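Local coordinates for protein succinate dehydrogenase subunit A (Mycolicibacterium smegmatis MC2 51, PDB 6LUM) that probably oxidises succinate to fumarate as the FAD-bearing flavoprotein subunit of succinate dehydrogenase, passing the electrons on through the complex, at residues T474-L479 against G524-K529; A467-E472 against G534-D539. All blocks are in the same frame, centred on the assembly; numbering follows the deposited sequence.

Contact 1. Residues T474-L479 against G524-K529; sequences TLKQAL and GALNRK
Leu475 and Leu526 meet where helix 472-488 packs on the C-terminal end of helix 503-527. Their CA atoms lie 6.3 Å apart. Leu475 carries the tightly packed part. Its CD1 reaches the end turn of the other helix. There CD1 lies 3.5 Å from Ala525 O and 4.2 Å from Ala525 CB. The CB of Leu475 takes the other leucine, with Leu526 CD1 at 3.9 Å. Leu526 places its CG anti to its own backbone N (chi1 -171°), and its two methyls divide the work. CD1 goes to Leu475. CD2 goes to the looser side, where Leu479 CD1 lies 4.1 Å away and the two side chains cross obliquely. Lys476, which is exposed, borders this side. Its chain bends at the last torsion, its NZ comes to 3.6 Å from Leu526 CD2, and the two side chains cross at about a right angle. An alanine in place of Leu526 would probably open a gap beside Leu475 and Leu479 and leave the end of Lys476 without its apolar neighbour. Val522, one turn earlier on helix 503-527, also touches both Leu475 and Leu479 and extends the apolar strip. Elsewhere on helix 472-488, Thr474 and Ala478 touch Asn465 of helix 451-465. No hydrogen bond or salt bridge joins 474-479 to 524-529. The two helices are therefore held together here by aliphatic contact, with a lysine amine at the margin.

Contact 2. Residues A467-E472 against G534-D539; sequences AVFRTE and GHARED
Arg470 and Arg537 pair their backbones in a single beta bridge, with CA atoms 4.8 Å apart. Glu538 N donates to Arg470 O at 3.0 Å. Arg537 CA adds a CA-H...O contact to the same oxygen. The second bond, from Arg470 N to Ala536 O, is weak at 3.3 Å. Side chains fill in around this bridge. Glu538 CG lies 3.4 Å from Phe469 CD2, and the two side chains cross at about a right angle. Ala536 CB approaches the same ring at CE2. The Arg470 chain is extended from CG to NE and passes the imidazole of His535. Its CD lies 3.9 Å from His535 CD2, which sits over one face of the guanidinium, with the two planes 65° apart. At the other end, the Arg537 chain bends at chi3 (49°), which sets NE. Its NH1 faces two acids that lie close to each other. Glu472 OE1 lies in plane at the guanidinium edge, 3.7 Å from Arg537 NH1, a long salt bridge. Asp539 OD2 makes another long one with Arg537 NH1, at 3.8 Å. The arginine probably offsets the repulsion between these carboxylates. A second shell positions the bridge: Ser531 OG accepts from Arg537 N, and His535 NE2 is weakly bonded to Ala525 O. Outside, Val468 and Phe469 rest on Val295 of helix 287-299, while Val468 and Arg470 touch Phe242 of strand 240-243. The bridge thus ties the loop entering helix 472-488 to the one leaving helix 503-527, within the fumarate reductase C-terminal region.

Contact 1 is nested along the chain inside the loop closed by contact 2, and their centres lie 9 Å apart. Segment 467-472 runs directly into the helix carrying 474-479, and 534-539 follows a few residues after 524-529. The end turn of helix 503-527 belongs to contact 1 and also touches contact 2. Ala525 CB packs at 3.4 Å against Arg470 NH1, and Leu526 O lies 3.4 Å from Arg537 NH2. Thr471 O also accepts a bond from Thr474 OG1, linking the two segments locally. The centres of contacts 1 and 2 lie about 21 and 20 Å from the centre of the chain, in the C-terminal region, whereas the FAD pocket is formed by residues between 12 and 401.

Contact 1. Residues T474-L479 against G524-K529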
loop_
_atom_site.group_PDB
_atom_site.type_symbol
_atom_site.label_atom_id
_atom_site.label_comp_id
_atom_site.label_asym_id
_atom_site.label_seq_id
_atom_site.Cartn_x
_atom_site.Cartn_y
_atom_site.Cartn_z
ATOM N N THR D 474 12.203 -13.939 65.856
ATOM C CA THR D 474 12.803 -13.228 64.737
ATOM C C THR D 474 11.773 -12.379 64.013
ATOM O O THR D 474 12.069 -11.254 63.603
ATOM C CB THR D 474 13.446 -14.202 63.764
ATOM O OG1 THR D 474 12.426 -14.957 63.110
ATOM C CG2 THR D 474 14.361 -15.146 64.500
ATOM N N LEU D 475 10.555 -12.892 63.845
ATOM C CA LEU D 475 9.538 -12.099 63.170
ATOM C C LEU D 475 9.125 -10.892 64.001
ATOM O O LEU D 475 8.873 -9.818 63.446
ATOM C CB LEU D 475 8.337 -12.971 62.834
ATOM C CG LEU D 475 8.585 -13.910 61.660
ATOM C CD1 LEU D 475 7.481 -14.912 61.556
ATOM C CD2 LEU D 475 8.707 -13.134 60.379
ATOM N N LYS D 476 9.085 -11.023 65.326
ATOM C CA LYS D 476 8.798 -9.858 66.155
ATOM C C LYS D 476 9.928 -8.840 66.083
ATOM O O LYS D 476 9.681 -7.626 66.033
ATOM C CB LYS D 476 8.549 -10.291 67.595
ATOM C CG LYS D 476 7.311 -11.141 67.753
ATOM C CD LYS D 476 6.747 -11.060 69.150
ATOM C CE LYS D 476 5.345 -11.627 69.186
ATOM N NZ LYS D 476 4.511 -11.058 68.098
ATOM N N GLN D 477 11.175 -9.315 66.086
ATOM C CA GLN D 477 12.310 -8.419 65.913
ATOM C C GLN D 477 12.208 -7.657 64.601
ATOM O O GLN D 477 12.429 -6.442 64.554
ATOM C CB GLN D 477 13.611 -9.214 65.969
ATOM C CG GLN D 477 14.847 -8.382 65.748
ATOM C CD GLN D 477 15.178 -7.525 66.941
ATOM O OE1 GLN D 477 14.690 -7.762 68.043
ATOM N NE2 GLN D 477 16.014 -6.521 66.732
ATOM N N ALA D 478 11.870 -8.358 63.519
ATOM C CA ALA D 478 11.727 -7.688 62.235
ATOM C C ALA D 478 10.571 -6.702 62.244
ATOM O O ALA D 478 10.640 -5.669 61.574
ATOM C CB ALA D 478 11.548 -8.711 61.120
ATOM N N LEU D 479 9.510 -6.984 62.998
ATOM C CA LEU D 479 8.414 -6.022 63.099
ATOM C C LEU D 479 8.864 -4.737 63.778
ATOM O O LEU D 479 8.549 -3.633 63.314
ATOM C CB LEU D 479 7.236 -6.628 63.850
ATOM C CG LEU D 479 6.082 -7.082 62.969
ATOM C CD1 LEU D 479 4.963 -7.618 63.827
ATOM C CD2 LEU D 479 5.604 -5.934 62.114
ATOM N N GLY D 524 1.855 -11.423 57.870
ATOM C CA GLY D 524 1.323 -12.676 57.363
ATOM C C GLY D 524 2.107 -13.880 57.851
ATOM O O GLY D 524 1.531 -14.869 58.320
ATOM N N ALA D 525 3.437 -13.815 57.749
ATOM C CA ALA D 525 4.277 -14.924 58.176
ATOM C C ALA D 525 4.241 -15.135 59.677
ATOM O O ALA D 525 4.520 -16.242 60.138
ATOM C CB ALA D 525 5.715 -14.698 57.732
ATOM N N LEU D 526 3.933 -14.100 60.449
ATOM C CA LEU D 526 3.770 -14.277 61.883
ATOM C C LEU D 526 2.409 -14.858 62.215
ATOM O O LEU D 526 2.252 -15.525 63.239
ATOM C CB LEU D 526 3.967 -12.943 62.594
ATOM C CG LEU D 526 4.036 -12.944 64.112
ATOM C CD1 LEU D 526 4.977 -14.016 64.582
ATOM C CD2 LEU D 526 4.498 -11.590 64.588
ATOM N N ASN D 527 1.419 -14.611 61.362
ATOM C CA ASN D 527 0.104 -15.204 61.563
ATOM C C ASN D 527 0.118 -16.699 61.274
ATOM O O ASN D 527 -0.346 -17.498 62.090
ATOM C CB ASN D 527 -0.917 -14.497 60.677
ATOM C CG ASN D 527 -2.293 -15.090 60.791
ATOM O OD1 ASN D 527 -2.627 -15.745 61.775
ATOM N ND2 ASN D 527 -3.109 -14.864 59.776
ATOM N N ARG D 528 0.639 -17.097 60.116
ATOM C CA ARG D 528 0.553 -18.497 59.699
ATOM C C ARG D 528 1.506 -19.353 60.524
ATOM O O ARG D 528 2.712 -19.363 60.289
ATOM C CB ARG D 528 0.855 -18.628 58.214
ATOM C CG ARG D 528 0.558 -19.997 57.676
ATOM C CD ARG D 528 0.847 -20.109 56.206
ATOM N NE ARG D 528 -0.151 -19.421 55.406
ATOM C CZ ARG D 528 -1.335 -19.929 55.099
ATOM N NH1 ARG D 528 -1.669 -21.129 55.533
ATOM N NH2 ARG D 528 -2.182 -19.238 54.361
ATOM N N LYS D 529 0.965 -20.102 61.480
ATOM C CA LYS D 529 1.766 -20.942 62.372
ATOM C C LYS D 529 1.835 -22.379 61.860
ATOM O O LYS D 529 1.370 -23.316 62.501
ATOM C CB LYS D 529 1.194 -20.908 63.783
ATOM C CG LYS D 529 0.735 -19.554 64.252
ATOM C CD LYS D 529 0.169 -19.640 65.652
ATOM C CE LYS D 529 -0.113 -18.266 66.210
ATOM N NZ LYS D 529 1.099 -17.411 66.174
#

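Contact 2. Residues A467-E472 against G534-D539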
loop_
_atom_site.group_PDB
_atom_site.type_symbol
_atom_site.label_atom_id
_atom_site.label_comp_id
_atom_site.label_asym_id
_atom_site.label_seq_id
_atom_site.Cartn_x
_atom_site.Cartn_y
_atom_site.Cartn_z
ATOM N N ALA D 467 13.531 -14.713 56.487
ATOM C CA ALA D 467 14.160 -15.440 55.393
ATOM C C ALA D 467 13.874 -16.922 55.556
ATOM O O ALA D 467 13.003 -17.293 56.341
ATOM C CB ALA D 467 15.662 -15.185 55.345
ATOM N N VAL D 468 14.597 -17.767 54.823
ATOM C CA VAL D 468 14.280 -19.180 54.631
ATOM C C VAL D 468 13.712 -19.837 55.882
ATOM O O VAL D 468 12.741 -20.595 55.801
ATOM C CB VAL D 468 15.520 -19.940 54.140
ATOM C CG1 VAL D 468 15.273 -21.419 54.188
ATOM C CG2 VAL D 468 15.861 -19.520 52.733
ATOM N N PHE D 469 14.283 -19.547 57.047
ATOM C CA PHE D 469 13.769 -20.064 58.309
ATOM C C PHE D 469 13.279 -18.913 59.172
ATOM O O PHE D 469 14.014 -17.950 59.405
ATOM C CB PHE D 469 14.831 -20.870 59.053
ATOM C CG PHE D 469 14.808 -22.334 58.729
ATOM C CD1 PHE D 469 15.881 -22.933 58.099
ATOM C CD2 PHE D 469 13.707 -23.107 59.042
ATOM C CE1 PHE D 469 15.855 -24.276 57.796
ATOM C CE2 PHE D 469 13.678 -24.450 58.741
ATOM C CZ PHE D 469 14.753 -25.035 58.120
ATOM N N ARG D 470 12.048 -19.024 59.659
ATOM C CA ARG D 470 11.407 -17.967 60.422
ATOM C C ARG D 470 11.032 -18.489 61.795
ATOM O O ARG D 470 10.781 -19.681 61.966
ATOM C CB ARG D 470 10.164 -17.447 59.704
ATOM C CG ARG D 470 10.424 -17.096 58.271
ATOM C CD ARG D 470 9.165 -16.923 57.495
ATOM N NE ARG D 470 9.397 -17.166 56.083
ATOM C CZ ARG D 470 8.829 -16.472 55.111
ATOM N NH1 ARG D 470 8.006 -15.485 55.398
ATOM N NH2 ARG D 470 9.092 -16.755 53.851
ATOM N N THR D 471 11.019 -17.598 62.775
ATOM C CA THR D 471 10.649 -17.929 64.137
ATOM C C THR D 471 9.789 -16.792 64.674
ATOM O O THR D 471 9.724 -15.709 64.087
ATOM C CB THR D 471 11.900 -18.154 64.995
ATOM O OG1 THR D 471 12.810 -18.996 64.284
ATOM C CG2 THR D 471 11.555 -18.838 66.298
ATOM N N GLU D 472 9.122 -17.022 65.803
ATOM C CA GLU D 472 8.301 -15.961 66.367
ATOM C C GLU D 472 9.157 -14.804 66.859
ATOM O O GLU D 472 8.826 -13.639 66.621
ATOM C CB GLU D 472 7.434 -16.500 67.496
ATOM C CG GLU D 472 6.498 -15.453 68.065
ATOM C CD GLU D 472 5.198 -16.038 68.560
ATOM O OE1 GLU D 472 4.797 -17.109 68.064
ATOM O OE2 GLU D 472 4.570 -15.421 69.444
ATOM N N GLY D 534 6.941 -22.531 50.626
ATOM C CA GLY D 534 8.044 -21.610 50.823
ATOM C C GLY D 534 8.148 -21.056 52.226
ATOM O O GLY D 534 9.229 -20.621 52.629
ATOM N N HIS D 535 7.056 -21.065 52.978
ATOM C CA HIS D 535 7.031 -20.521 54.328
ATOM C C HIS D 535 7.330 -21.639 55.313
ATOM O O HIS D 535 6.491 -22.507 55.549
ATOM C CB HIS D 535 5.678 -19.879 54.609
ATOM C CG HIS D 535 5.424 -19.607 56.054
ATOM N ND1 HIS D 535 4.796 -20.510 56.878
ATOM C CD2 HIS D 535 5.705 -18.532 56.820
ATOM C CE1 HIS D 535 4.709 -20.007 58.094
ATOM N NE2 HIS D 535 5.255 -18.807 58.086
ATOM N N ALA D 536 8.523 -21.622 55.889
ATOM C CA ALA D 536 8.916 -22.582 56.905
ATOM C C ALA D 536 9.080 -21.874 58.237
ATOM O O ALA D 536 9.545 -20.737 58.287
ATOM C CB ALA D 536 10.221 -23.278 56.531
ATOM N N ARG D 537 8.701 -22.548 59.315
ATOM C CA ARG D 537 8.813 -21.977 60.650
ATOM C C ARG D 537 9.391 -23.023 61.585
ATOM O O ARG D 537 8.831 -24.112 61.721
ATOM C CB ARG D 537 7.459 -21.488 61.159
ATOM C CG ARG D 537 7.064 -20.162 60.572
ATOM C CD ARG D 537 6.004 -19.476 61.382
ATOM N NE ARG D 537 6.328 -19.439 62.797
ATOM C CZ ARG D 537 5.716 -18.652 63.668
ATOM N NH1 ARG D 537 6.061 -18.677 64.940
ATOM N NH2 ARG D 537 4.758 -17.840 63.265
ATOM N N GLU D 538 10.510 -22.686 62.226
ATOM C CA GLU D 538 11.124 -23.587 63.191
ATOM C C GLU D 538 10.266 -23.776 64.430
ATOM O O GLU D 538 10.491 -24.728 65.183
ATOM C CB GLU D 538 12.493 -23.063 63.606
ATOM C CG GLU D 538 13.424 -22.769 62.458
ATOM C CD GLU D 538 14.754 -22.223 62.927
ATOM O OE1 GLU D 538 14.932 -20.987 62.908
ATOM O OE2 GLU D 538 15.623 -23.028 63.321
ATOM N N ASP D 539 9.302 -22.891 64.667
ATOM C CA ASP D 539 8.468 -23.023 65.853
ATOM C C ASP D 539 7.384 -24.077 65.665
ATOM O O ASP D 539 7.010 -24.756 66.627
ATOM C CB ASP D 539 7.853 -21.672 66.202
ATOM C CG ASP D 539 7.562 -21.531 67.676
ATOM O OD1 ASP D 539 7.617 -22.551 68.394
ATOM O OD2 ASP D 539 7.291 -20.399 68.123
#